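Local atomic coordinates of probable porin (PDB entry 4FSP), a protein that probably forms a beta-barrel channel of the OprD porin family through which small solutes can cross the outer membrane of Pseudomonas aeruginosa. Residues D209-H215 with F227-R233; K129-I133 with Y214-E218; F54-S60 with L71-L77. All blocks are in the same frame, centred on the assembly; numbering follows the deposited sequence.

Interaction 1: D209-H215 with F227-R233. With C8E ((hydroxyethyloxy)tri(ethyloxy)octane), chain J; C8E ((hydroxyethyloxy)tri(ethyloxy)octane), chain I.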
loop_
_atom_site.group_PDB
_atom_site.type_symbol
_atom_site.label_atom_id
_atom_site.label_comp_id
_atom_site.label_asym_id
_atom_site.label_seq_id
_atom_site.Cartn_x
_atom_site.Cartn_y
_atom_site.Cartn_z
ATOM N N ASP A 209 9.366 -1.241 -21.243
ATOM C CA ASP A 209 9.428 -2.167 -20.113
ATOM C C ASP A 209 10.186 -1.618 -18.889
ATOM O O ASP A 209 10.441 -2.359 -17.940
ATOM C CB ASP A 209 10.082 -3.481 -20.554
ATOM C CG ASP A 209 9.247 -4.243 -21.562
ATOM O OD1 ASP A 209 8.020 -4.377 -21.344
ATOM O OD2 ASP A 209 9.823 -4.706 -22.569
ATOM N N TRP A 210 10.566 -0.341 -18.918
ATOM C CA TRP A 210 11.381 0.235 -17.842
ATOM C C TRP A 210 10.862 1.559 -17.322
ATOM O O TRP A 210 10.569 2.484 -18.094
ATOM C CB TRP A 210 12.847 0.374 -18.279
ATOM C CG TRP A 210 13.457 -0.950 -18.538
ATOM C CD1 TRP A 210 13.385 -1.667 -19.692
ATOM C CD2 TRP A 210 14.196 -1.756 -17.601
ATOM N NE1 TRP A 210 14.050 -2.861 -19.541
ATOM C CE2 TRP A 210 14.553 -2.941 -18.275
ATOM C CE3 TRP A 210 14.587 -1.583 -16.276
ATOM C CZ2 TRP A 210 15.292 -3.953 -17.654
ATOM C CZ3 TRP A 210 15.314 -2.592 -15.663
ATOM C CH2 TRP A 210 15.660 -3.760 -16.355
ATOM N N THR A 211 10.769 1.654 -16.002
ATOM C CA THR A 211 10.313 2.879 -15.364
ATOM C C THR A 211 11.215 3.226 -14.181
ATOM O O THR A 211 11.577 2.356 -13.379
ATOM C CB THR A 211 8.850 2.711 -14.867
ATOM O OG1 THR A 211 8.011 2.417 -15.989
ATOM C CG2 THR A 211 8.353 3.993 -14.212
ATOM N N GLY A 212 11.581 4.498 -14.077
ATOM C CA GLY A 212 12.348 4.976 -12.943
ATOM C C GLY A 212 11.535 6.000 -12.179
ATOM O O GLY A 212 10.811 6.796 -12.791
ATOM N N SER A 213 11.648 5.991 -10.852
ATOM C CA SER A 213 10.888 6.912 -10.023
ATOM C C SER A 213 11.742 7.571 -8.946
ATOM O O SER A 213 12.617 6.935 -8.357
ATOM C CB SER A 213 9.751 6.158 -9.323
ATOM O OG SER A 213 8.915 5.538 -10.278
ATOM N N TYR A 214 11.452 8.841 -8.679
ATOM C CA TYR A 214 11.977 9.539 -7.515
ATOM C C TYR A 214 10.813 10.113 -6.716
ATOM O O TYR A 214 9.914 10.744 -7.284
ATOM C CB TYR A 214 12.918 10.687 -7.915
ATOM C CG TYR A 214 13.234 11.541 -6.724
ATOM C CD1 TYR A 214 14.270 11.207 -5.870
ATOM C CD2 TYR A 214 12.451 12.649 -6.408
ATOM C CE1 TYR A 214 14.539 11.975 -4.742
ATOM C CE2 TYR A 214 12.693 13.398 -5.286
ATOM C CZ TYR A 214 13.743 13.069 -4.458
ATOM O OH TYR A 214 13.979 13.854 -3.345
ATOM N N HIS A 215 10.830 9.932 -5.399
ATOM C CA HIS A 215 9.793 10.533 -4.553
ATOM C C HIS A 215 10.371 11.061 -3.253
ATOM O O HIS A 215 11.301 10.471 -2.674
ATOM C CB HIS A 215 8.666 9.542 -4.263
ATOM C CG HIS A 215 7.881 9.177 -5.483
ATOM N ND1 HIS A 215 6.656 9.730 -5.766
ATOM C CD2 HIS A 215 8.176 8.351 -6.516
ATOM C CE1 HIS A 215 6.209 9.241 -6.914
ATOM N NE2 HIS A 215 7.120 8.416 -7.396
ATOM N N PHE A 227 13.238 8.616 -1.969
ATOM C CA PHE A 227 13.067 7.301 -2.581
ATOM C C PHE A 227 13.540 7.329 -4.020
ATOM O O PHE A 227 13.246 8.283 -4.755
ATOM C CB PHE A 227 11.587 6.879 -2.568
ATOM C CG PHE A 227 11.294 5.682 -3.433
ATOM C CD1 PHE A 227 10.986 5.831 -4.789
ATOM C CD2 PHE A 227 11.349 4.401 -2.903
ATOM C CE1 PHE A 227 10.730 4.717 -5.593
ATOM C CE2 PHE A 227 11.090 3.274 -3.709
ATOM C CZ PHE A 227 10.776 3.436 -5.054
ATOM N N LEU A 228 14.214 6.259 -4.442
ATOM C CA LEU A 228 14.601 6.096 -5.847
ATOM C C LEU A 228 14.343 4.660 -6.223
ATOM O O LEU A 228 14.753 3.748 -5.505
ATOM C CB LEU A 228 16.080 6.428 -6.068
ATOM C CG LEU A 228 16.573 6.353 -7.521
ATOM C CD1 LEU A 228 15.838 7.387 -8.396
ATOM C CD2 LEU A 228 18.083 6.585 -7.596
ATOM N N GLY A 229 13.658 4.452 -7.342
ATOM C CA GLY A 229 13.263 3.112 -7.724
ATOM C C GLY A 229 13.338 2.839 -9.216
ATOM O O GLY A 229 13.256 3.744 -10.046
ATOM N N LEU A 230 13.479 1.572 -9.565
ATOM C CA LEU A 230 13.571 1.164 -10.962
ATOM C C LEU A 230 12.795 -0.132 -11.115
ATOM O O LEU A 230 13.025 -1.086 -10.356
ATOM C CB LEU A 230 15.043 0.920 -11.347
ATOM C CG LEU A 230 15.244 0.349 -12.762
ATOM C CD1 LEU A 230 14.852 1.391 -13.787
ATOM C CD2 LEU A 230 16.707 -0.119 -13.013
ATOM N N LYS A 231 11.882 -0.173 -12.079
ATOM C CA LYS A 231 11.185 -1.412 -12.406
ATOM C C LYS A 231 11.401 -1.786 -13.865
ATOM O O LYS A 231 11.283 -0.930 -14.749
ATOM C CB LYS A 231 9.694 -1.249 -12.149
ATOM C CG LYS A 231 9.349 -1.003 -10.696
ATOM C CD LYS A 231 7.863 -0.719 -10.591
ATOM C CE LYS A 231 7.396 -0.697 -9.153
ATOM N NZ LYS A 231 5.909 -0.703 -9.115
ATOM N N GLY A 232 11.695 -3.060 -14.120
ATOM C CA GLY A 232 11.927 -3.523 -15.478
ATOM C C GLY A 232 11.376 -4.912 -15.753
ATOM O O GLY A 232 11.211 -5.708 -14.817
ATOM N N ARG A 233 11.086 -5.196 -17.028
ATOM C CA ARG A 233 10.636 -6.523 -17.472
ATOM C C ARG A 233 11.395 -6.915 -18.728
ATOM O O ARG A 233 11.527 -6.105 -19.635
ATOM C CB ARG A 233 9.143 -6.511 -17.833
ATOM C CG ARG A 233 8.274 -5.626 -16.965
ATOM C CD ARG A 233 8.198 -6.172 -15.552
ATOM N NE ARG A 233 7.637 -5.235 -14.580
ATOM C CZ ARG A 233 6.353 -5.195 -14.239
ATOM N NH1 ARG A 233 5.490 -6.029 -14.802
ATOM N NH2 ARG A 233 5.929 -4.315 -13.342
HETATM C C1 C8E J . 13.854 9.344 -11.063
HETATM C C2 C8E J . 14.032 9.489 -12.564
HETATM C C3 C8E J . 14.596 8.151 -13.028
HETATM C C4 C8E J . 15.979 8.355 -13.629
HETATM C C5 C8E J . 16.346 7.075 -14.405
HETATM C C6 C8E J . 16.780 7.494 -15.822
HETATM C C7 C8E J . 17.374 6.309 -16.612
HETATM C C8 C8E J . 17.871 6.910 -17.931
HETATM O O9 C8E J . 18.298 5.906 -18.883
HETATM C C10 C8E J . 18.417 6.598 -20.143
HETATM C C11 C8E J . 18.761 5.616 -21.249
HETATM O O12 C8E J . 17.883 6.013 -22.327
HETATM C C4 C8E I . 14.487 14.295 -10.386
HETATM C C5 C8E I . 15.128 14.083 -9.024
HETATM C C6 C8E I . 15.050 15.313 -8.126
HETATM C C7 C8E I . 15.971 15.085 -6.933
HETATM C C8 C8E I . 15.986 16.238 -5.938
HETATM O O9 C8E I . 16.565 15.802 -4.722
HETATM C C10 C8E I . 17.045 16.867 -3.922
HETATM C C11 C8E I . 17.454 16.326 -2.557
HETATM O O12 C8E I . 17.745 17.359 -1.634
#
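T211, S213 and H215 face K231, G229 and F227 across two antiparallel strands, and each of these pairs exchanges two backbone hydrogen bonds. This is the regular core of a beta hairpin in the wall of the porin barrel. F227 N to H215 O is 2.8 Å, and the reverse bond, H215 N to F227 O, is 3.0 Å. Farthest from the hairpin turn, the R233 N to D209 O bond is more bent, with 136° at the hydrogen. At the non-hydrogen-bonded positions CA-H groups approach carbonyls, as where G232 CA comes within 3.1 Å of D209 O.

The aromatic contact on the detergent-covered face belongs to W210. Its CG sits beside its own backbone N (chi1 -64°), which swings the indole over the next strand. There G232 CA makes a CH-pi contact 3.4 Å from the centroid of the six-membered ring, 14° off its normal. G232 has no side chain, and the indole can therefore rest directly on the backbone; L230 CD2 reaches W210 CZ3 at 3.9 Å.

On the other face, which looks into the barrel, H215 and F227 lie side by side and point the same way, with H215 CD2 4.2 Å from F227 CD1. F227 CE1 also touches S213 CB at 4.1 Å.

Detergent tails mark the membrane side. One ends with its C1 3.4 Å from Y214 N, while another lies over a face of the Y214 ring, whose OH is hydrogen-bonded to H226.

D203, on strand 193-205, accepts hydrogen bonds from both S213 OG and H215 NE2. That strand flanks the hairpin through backbone bonds from Y204 to G212 and L202 to Y214, while strand 240-252 flanks the other side, pairing L247 with L228 and L245 with L230.

Interaction 2: K129-I133 with Y214-E218. With C8E ((hydroxyethyloxy)tri(ethyloxy)octane), chain G; C8E ((hydroxyethyloxy)tri(ethyloxy)octane), chain I.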
loop_
_atom_site.group_PDB
_atom_site.type_symbol
_atom_site.label_atom_id
_atom_site.label_comp_id
_atom_site.label_asym_id
_atom_site.label_seq_id
_atom_site.Cartn_x
_atom_site.Cartn_y
_atom_site.Cartn_z
ATOM N N LYS A 129 -1.298 6.396 -3.132
ATOM C CA LYS A 129 -0.523 5.185 -3.378
ATOM C C LYS A 129 0.869 5.554 -3.864
ATOM O O LYS A 129 1.150 5.496 -5.059
ATOM C CB LYS A 129 -1.214 4.298 -4.417
ATOM C CG LYS A 129 -2.601 3.812 -4.010
ATOM C CD LYS A 129 -2.987 2.541 -4.769
ATOM C CE LYS A 129 -1.809 1.551 -4.887
ATOM N NZ LYS A 129 -1.257 1.068 -3.581
ATOM N N LEU A 130 1.748 5.913 -2.933
ATOM C CA LEU A 130 3.092 6.387 -3.287
ATOM C C LEU A 130 4.185 5.675 -2.483
ATOM O O LEU A 130 3.922 5.146 -1.393
ATOM C CB LEU A 130 3.176 7.900 -3.049
ATOM C CG LEU A 130 2.186 8.772 -3.808
ATOM C CD1 LEU A 130 2.202 10.174 -3.205
ATOM C CD2 LEU A 130 2.561 8.807 -5.291
ATOM N N PRO A 131 5.426 5.678 -3.000
ATOM C CA PRO A 131 6.506 4.979 -2.293
ATOM C C PRO A 131 6.677 5.464 -0.857
ATOM O O PRO A 131 7.225 4.750 -0.013
ATOM C CB PRO A 131 7.759 5.340 -3.125
ATOM C CG PRO A 131 7.227 5.551 -4.518
ATOM C CD PRO A 131 5.872 6.221 -4.300
ATOM N N THR A 132 6.203 6.674 -0.582
ATOM C CA THR A 132 6.346 7.275 0.740
ATOM C C THR A 132 5.070 7.172 1.550
ATOM O O THR A 132 5.045 7.550 2.725
ATOM C CB THR A 132 6.666 8.771 0.628
ATOM O OG1 THR A 132 5.638 9.407 -0.141
ATOM C CG2 THR A 132 8.008 8.980 -0.066
ATOM N N ILE A 133 4.001 6.710 0.907
ATOM C CA ILE A 133 2.729 6.533 1.593
ATOM C C ILE A 133 1.798 5.617 0.799
ATOM O O ILE A 133 1.308 5.992 -0.269
ATOM C CB ILE A 133 2.077 7.890 1.931
ATOM C CG1 ILE A 133 0.598 7.697 2.293
ATOM C CG2 ILE A 133 2.272 8.885 0.780
ATOM C CD1 ILE A 133 -0.066 8.956 2.815
ATOM N N TYR A 214 11.452 8.841 -8.679
ATOM C CA TYR A 214 11.977 9.539 -7.515
ATOM C C TYR A 214 10.813 10.113 -6.716
ATOM O O TYR A 214 9.914 10.744 -7.284
ATOM C CB TYR A 214 12.918 10.687 -7.915
ATOM C CG TYR A 214 13.234 11.541 -6.724
ATOM C CD1 TYR A 214 14.270 11.207 -5.870
ATOM C CD2 TYR A 214 12.451 12.649 -6.408
ATOM C CE1 TYR A 214 14.539 11.975 -4.742
ATOM C CE2 TYR A 214 12.693 13.398 -5.286
ATOM C CZ TYR A 214 13.743 13.069 -4.458
ATOM O OH TYR A 214 13.979 13.854 -3.345
ATOM N N HIS A 215 10.830 9.932 -5.399
ATOM C CA HIS A 215 9.793 10.533 -4.553
ATOM C C HIS A 215 10.371 11.061 -3.253
ATOM O O HIS A 215 11.301 10.471 -2.674
ATOM C CB HIS A 215 8.666 9.542 -4.263
ATOM C CG HIS A 215 7.881 9.177 -5.483
ATOM N ND1 HIS A 215 6.656 9.730 -5.766
ATOM C CD2 HIS A 215 8.176 8.351 -6.516
ATOM C CE1 HIS A 215 6.209 9.241 -6.914
ATOM N NE2 HIS A 215 7.120 8.416 -7.396
ATOM N N TYR A 216 9.819 12.187 -2.813
ATOM C CA TYR A 216 10.235 12.833 -1.579
ATOM C C TYR A 216 9.030 12.912 -0.647
ATOM O O TYR A 216 7.932 13.271 -1.071
ATOM C CB TYR A 216 10.762 14.241 -1.869
ATOM C CG TYR A 216 11.137 14.980 -0.619
ATOM C CD1 TYR A 216 12.394 14.818 -0.048
ATOM C CD2 TYR A 216 10.237 15.835 0.002
ATOM C CE1 TYR A 216 12.742 15.489 1.106
ATOM C CE2 TYR A 216 10.572 16.510 1.152
ATOM C CZ TYR A 216 11.829 16.328 1.708
ATOM O OH TYR A 216 12.189 16.995 2.858
ATOM N N GLY A 217 9.230 12.577 0.618
ATOM C CA GLY A 217 8.163 12.685 1.585
ATOM C C GLY A 217 8.711 13.269 2.866
ATOM O O GLY A 217 9.846 12.978 3.261
ATOM N N GLU A 218 7.907 14.078 3.542
ATOM C CA GLU A 218 8.370 14.706 4.768
ATOM C C GLU A 218 7.228 14.843 5.752
ATOM O O GLU A 218 6.256 15.552 5.474
ATOM C CB GLU A 218 8.960 16.097 4.447
ATOM C CG GLU A 218 9.377 16.892 5.674
ATOM C CD GLU A 218 9.986 18.241 5.334
ATOM O OE1 GLU A 218 10.570 18.386 4.234
ATOM O OE2 GLU A 218 9.876 19.165 6.168
HETATM C C1 C8E G . 13.828 19.627 5.379
HETATM C C2 C8E G . 13.938 20.803 4.426
HETATM C C3 C8E G . 14.891 20.432 3.304
HETATM C C4 C8E G . 14.232 20.718 1.966
HETATM C C5 C8E G . 14.318 19.490 1.074
HETATM C C6 C8E G . 13.276 19.555 -0.030
HETATM C C7 C8E G . 13.694 18.656 -1.186
HETATM C C8 C8E G . 12.500 18.315 -2.057
HETATM O O9 C8E G . 12.847 18.332 -3.427
HETATM C C10 C8E G . 12.228 17.281 -4.142
HETATM C C11 C8E G . 11.932 17.717 -5.572
HETATM O O12 C8E G . 11.382 16.636 -6.292
HETATM C C13 C8E G . 11.003 16.991 -7.605
HETATM C C14 C8E G . 9.922 16.046 -8.122
HETATM C C4 C8E I . 14.487 14.295 -10.386
HETATM C C5 C8E I . 15.128 14.083 -9.024
HETATM C C6 C8E I . 15.050 15.313 -8.126
HETATM C C7 C8E I . 15.971 15.085 -6.933
HETATM C C8 C8E I . 15.986 16.238 -5.938
HETATM O O9 C8E I . 16.565 15.802 -4.722
HETATM C C10 C8E I . 17.045 16.867 -3.922
HETATM C C11 C8E I . 17.454 16.326 -2.557
HETATM O O12 C8E I . 17.745 17.359 -1.634
HETATM O O HOH W 1 6.391 11.192 -1.876
#
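P131 lies over one face of the H215 ring, carried by a type I beta turn from L130 to I133 in a loop that folds against the inner wall of the beta barrel. This is the tight part of the contact. P131 CD stands 3.7 Å from the centroid of the imidazole, only 7° off its normal, a CH-pi contact, and P131 CG is 3.6 Å from H215 CD2. L130 crosses H215 at about a right angle, with CD2 4.0 Å from H215 CE1. I133 N to L130 O, at 2.8 Å, closes the turn.

Further along the strand the fit is looser, and no direct hydrogen bond joins the two segments. T132 CG2 merely approaches the bare backbone at G217 N, at 3.9 Å. On the strand's outer side, turned from the loop, the Y216 ring has a detergent chain over one face and its OH gives a hydrogen bond to E218 OE1. T132 OG1 sits between its own backbone N and carbonyl carbon (chi1 56°), which sends CG2 to the strand backbone and leaves the hydroxyl to a water, 2.6 Å from T132 OG1, that donates to Y216 O at 2.7 Å.

Interaction 3: F54-S60 with L71-L77; sequences FLFDYRS and LDLLGKL. With C8E ((hydroxyethyloxy)tri(ethyloxy)octane), chain H; C8E ((hydroxyethyloxy)tri(ethyloxy)octane), chain B.
F54, F56 and Y58 pair with L77, G75 and L73 through double backbone hydrogen bonds, F56 N to G75 O being short at 2.6 Å, in a beta hairpin of the barrel wall. At the end nearer the turn a side chain takes over: L71 N donates to S60 OG at 2.7 Å and nearly straight (172°), while S60 N returns a bond to L71 O.

On the membrane side Y58 CD2 rests on L73 CB at 3.9 Å, and F54 lies alongside L77. Detergent covers this face: one chain passes G75 CA, and the end of another lies over one face of the Y58 ring, with S60 N above the opposite face.

On the inner side R59, its chain bent at chi2 (-80°), brings CD to 3.4 Å from D72 OD1. Its NE instead forms a salt bridge (3.1 Å) with the syn lone pair of D57 OD1, 28° out of the guanidinium plane.

Farther out, K113 forms a salt bridge with D72 OD1 and also bonds S60 O; S23 holds Y58 OH. No N-H of R59 points at D72, so beyond packing their link is probably electrostatic; the charged groups share the channel face with L55 and L74.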
loop_
_atom_site.group_PDB
_atom_site.type_symbol
_atom_site.label_atom_id
_atom_site.label_comp_id
_atom_site.label_asym_id
_atom_site.label_seq_id
_atom_site.Cartn_x
_atom_site.Cartn_y
_atom_site.Cartn_z
ATOM N N PHE A 54 -19.627 -1.751 4.894
ATOM C CA PHE A 54 -20.343 -1.344 3.709
ATOM C C PHE A 54 -19.638 -0.122 3.180
ATOM O O PHE A 54 -19.317 0.796 3.940
ATOM C CB PHE A 54 -21.762 -0.961 4.084
ATOM C CG PHE A 54 -22.533 -2.063 4.740
ATOM C CD1 PHE A 54 -22.390 -2.321 6.097
ATOM C CD2 PHE A 54 -23.424 -2.825 4.006
ATOM C CE1 PHE A 54 -23.116 -3.336 6.711
ATOM C CE2 PHE A 54 -24.154 -3.846 4.610
ATOM C CZ PHE A 54 -23.997 -4.103 5.965
ATOM N N LEU A 55 -19.412 -0.095 1.875
ATOM C CA LEU A 55 -18.652 0.985 1.279
ATOM C C LEU A 55 -19.340 1.517 0.042
ATOM O O LEU A 55 -19.396 0.843 -0.987
ATOM C CB LEU A 55 -17.242 0.503 0.918
ATOM C CG LEU A 55 -16.320 1.615 0.407
ATOM C CD1 LEU A 55 -14.936 1.466 1.009
ATOM C CD2 LEU A 55 -16.232 1.607 -1.108
ATOM N N PHE A 56 -19.843 2.740 0.144
ATOM C CA PHE A 56 -20.430 3.437 -0.994
ATOM C C PHE A 56 -19.357 4.280 -1.683
ATOM O O PHE A 56 -18.823 5.233 -1.102
ATOM C CB PHE A 56 -21.576 4.319 -0.501
ATOM C CG PHE A 56 -22.205 5.177 -1.566
ATOM C CD1 PHE A 56 -23.080 4.628 -2.491
ATOM C CD2 PHE A 56 -21.960 6.546 -1.608
ATOM C CE1 PHE A 56 -23.681 5.429 -3.464
ATOM C CE2 PHE A 56 -22.563 7.353 -2.571
ATOM C CZ PHE A 56 -23.421 6.791 -3.501
ATOM N N ASP A 57 -19.036 3.930 -2.924
ATOM C CA ASP A 57 -17.970 4.617 -3.648
ATOM C C ASP A 57 -18.549 5.310 -4.869
ATOM O O ASP A 57 -18.885 4.661 -5.855
ATOM C CB ASP A 57 -16.878 3.628 -4.065
ATOM C CG ASP A 57 -15.661 4.307 -4.686
ATOM O OD1 ASP A 57 -15.767 5.470 -5.119
ATOM O OD2 ASP A 57 -14.590 3.666 -4.762
ATOM N N TYR A 58 -18.637 6.634 -4.792
ATOM C CA TYR A 58 -19.208 7.452 -5.855
ATOM C C TYR A 58 -18.146 8.302 -6.550
ATOM O O TYR A 58 -17.324 8.939 -5.893
ATOM C CB TYR A 58 -20.274 8.378 -5.271
ATOM C CG TYR A 58 -20.701 9.472 -6.215
ATOM C CD1 TYR A 58 -21.603 9.215 -7.239
ATOM C CD2 TYR A 58 -20.213 10.765 -6.081
ATOM C CE1 TYR A 58 -22.013 10.221 -8.115
ATOM C CE2 TYR A 58 -20.606 11.780 -6.964
ATOM C CZ TYR A 58 -21.510 11.501 -7.972
ATOM O OH TYR A 58 -21.916 12.501 -8.840
ATOM N N ARG A 59 -18.193 8.336 -7.879
ATOM C CA ARG A 59 -17.260 9.131 -8.679
ATOM C C ARG A 59 -18.046 9.911 -9.732
ATOM O O ARG A 59 -18.619 9.313 -10.648
ATOM C CB ARG A 59 -16.259 8.216 -9.402
ATOM C CG ARG A 59 -15.495 7.232 -8.517
ATOM C CD ARG A 59 -14.339 7.903 -7.816
ATOM N NE ARG A 59 -13.693 7.025 -6.841
ATOM C CZ ARG A 59 -12.515 6.433 -7.018
ATOM N NH1 ARG A 59 -11.831 6.619 -8.142
ATOM N NH2 ARG A 59 -12.018 5.654 -6.065
ATOM N N SER A 60 -18.072 11.237 -9.616
ATOM C CA SER A 60 -18.786 12.050 -10.598
ATOM C C SER A 60 -17.968 12.092 -11.877
ATOM O O SER A 60 -16.798 11.715 -11.881
ATOM C CB SER A 60 -18.955 13.479 -10.099
ATOM O OG SER A 60 -17.737 14.208 -10.293
ATOM N N LEU A 71 -16.520 15.589 -8.250
ATOM C CA LEU A 71 -16.681 15.232 -6.846
ATOM C C LEU A 71 -16.671 13.717 -6.661
ATOM O O LEU A 71 -17.434 13.010 -7.326
ATOM C CB LEU A 71 -17.996 15.801 -6.324
ATOM C CG LEU A 71 -18.401 15.379 -4.905
ATOM C CD1 LEU A 71 -17.418 15.923 -3.884
ATOM C CD2 LEU A 71 -19.812 15.863 -4.581
ATOM N N ASP A 72 -15.790 13.221 -5.790
ATOM C CA ASP A 72 -15.843 11.826 -5.346
ATOM C C ASP A 72 -16.371 11.784 -3.923
ATOM O O ASP A 72 -16.145 12.718 -3.123
ATOM C CB ASP A 72 -14.462 11.137 -5.381
ATOM C CG ASP A 72 -13.857 11.109 -6.765
ATOM O OD1 ASP A 72 -14.618 11.293 -7.743
ATOM O OD2 ASP A 72 -12.621 10.896 -6.887
ATOM N N LEU A 73 -17.061 10.693 -3.607
ATOM C CA LEU A 73 -17.616 10.498 -2.279
ATOM C C LEU A 73 -17.355 9.080 -1.810
ATOM O O LEU A 73 -17.596 8.116 -2.547
ATOM C CB LEU A 73 -19.126 10.748 -2.290
ATOM C CG LEU A 73 -19.562 12.207 -2.301
ATOM C CD1 LEU A 73 -21.070 12.308 -2.463
ATOM C CD2 LEU A 73 -19.127 12.827 -0.997
ATOM N N LEU A 74 -16.864 8.953 -0.582
ATOM C CA LEU A 74 -16.703 7.653 0.046
ATOM C C LEU A 74 -17.589 7.555 1.286
ATOM O O LEU A 74 -17.365 8.250 2.282
ATOM C CB LEU A 74 -15.244 7.416 0.431
ATOM C CG LEU A 74 -14.319 6.717 -0.573
ATOM C CD1 LEU A 74 -12.922 6.511 0.026
ATOM C CD2 LEU A 74 -14.902 5.387 -1.032
ATOM N N GLY A 75 -18.603 6.703 1.217
ATOM C CA GLY A 75 -19.453 6.451 2.365
ATOM C C GLY A 75 -19.088 5.109 2.967
ATOM O O GLY A 75 -19.123 4.077 2.283
ATOM N N LYS A 76 -18.717 5.118 4.243
ATOM C CA LYS A 76 -18.321 3.888 4.915
ATOM C C LYS A 76 -19.178 3.622 6.148
ATOM O O LYS A 76 -19.401 4.514 6.973
ATOM C CB LYS A 76 -16.840 3.945 5.301
ATOM C CG LYS A 76 -15.930 4.246 4.119
ATOM C CD LYS A 76 -14.713 5.065 4.521
ATOM C CE LYS A 76 -13.754 4.256 5.358
ATOM N NZ LYS A 76 -12.483 5.008 5.541
ATOM N N LEU A 77 -19.665 2.394 6.258
ATOM C CA LEU A 77 -20.310 1.946 7.484
ATOM C C LEU A 77 -19.631 0.670 7.996
ATOM O O LEU A 77 -19.425 -0.285 7.240
ATOM C CB LEU A 77 -21.808 1.719 7.264
ATOM C CG LEU A 77 -22.604 1.320 8.511
ATOM C CD1 LEU A 77 -22.589 2.448 9.533
ATOM C CD2 LEU A 77 -24.036 0.944 8.148
HETATM C C2 C8E H . -21.243 11.841 11.661
HETATM C C3 C8E H . -21.141 10.594 10.796
HETATM C C4 C8E H . -21.270 10.960 9.327
HETATM C C5 C8E H . -22.327 10.109 8.637
HETATM C C6 C8E H . -21.672 9.017 7.799
HETATM C C7 C8E H . -22.688 8.288 6.923
HETATM C C8 C8E H . -22.003 7.523 5.794
HETATM O O9 C8E H . -22.446 6.182 5.764
HETATM C C10 C8E H . -22.696 5.720 4.457
HETATM C C11 C8E H . -22.627 4.196 4.438
HETATM O O12 C8E H . -23.236 3.770 3.242
HETATM C C13 C8E H . -23.105 2.398 2.958
HETATM C C14 C8E H . -24.291 2.027 2.070
HETATM C C1 C8E B . -24.497 11.107 -4.757
HETATM C C2 C8E B . -25.105 11.789 -5.979
HETATM C C3 C8E B . -25.481 10.778 -7.056
HETATM C C4 C8E B . -25.501 11.415 -8.442
HETATM C C5 C8E B . -26.690 10.955 -9.278
HETATM C C6 C8E B . -26.379 10.951 -10.778
HETATM C C7 C8E B . -27.450 10.198 -11.567
HETATM C C8 C8E B . -27.322 10.381 -13.076
HETATM O O9 C8E B . -26.483 9.397 -13.648
HETATM C C10 C8E B . -27.189 8.467 -14.439
HETATM C C11 C8E B . -26.466 8.257 -15.765
HETATM O O12 C8E B . -25.583 7.170 -15.643
HETATM C C13 C8E B . -26.246 5.965 -15.953
#

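Overall arrangement
From the N terminus, interaction 3 comes first, closing the short hairpin of strands 47-59 and 67-80. It stands apart in the wall, its centre about 32 Å from that of interaction 1 and 25 Å from that of interaction 2. The chain then enters the inward loop at 129-133, and interaction 2 closes a long excursion of 80 residues by bringing this loop back to strand 210-219. Interaction 1 closes the hairpin 210-219 with 223-235. It opens before interaction 2 has closed and ends after it, so the two spans cross, sharing Y214 and H215. P131 CB also meets F227 CG at 3.6 Å, so the loop packs against both strands of that hairpin.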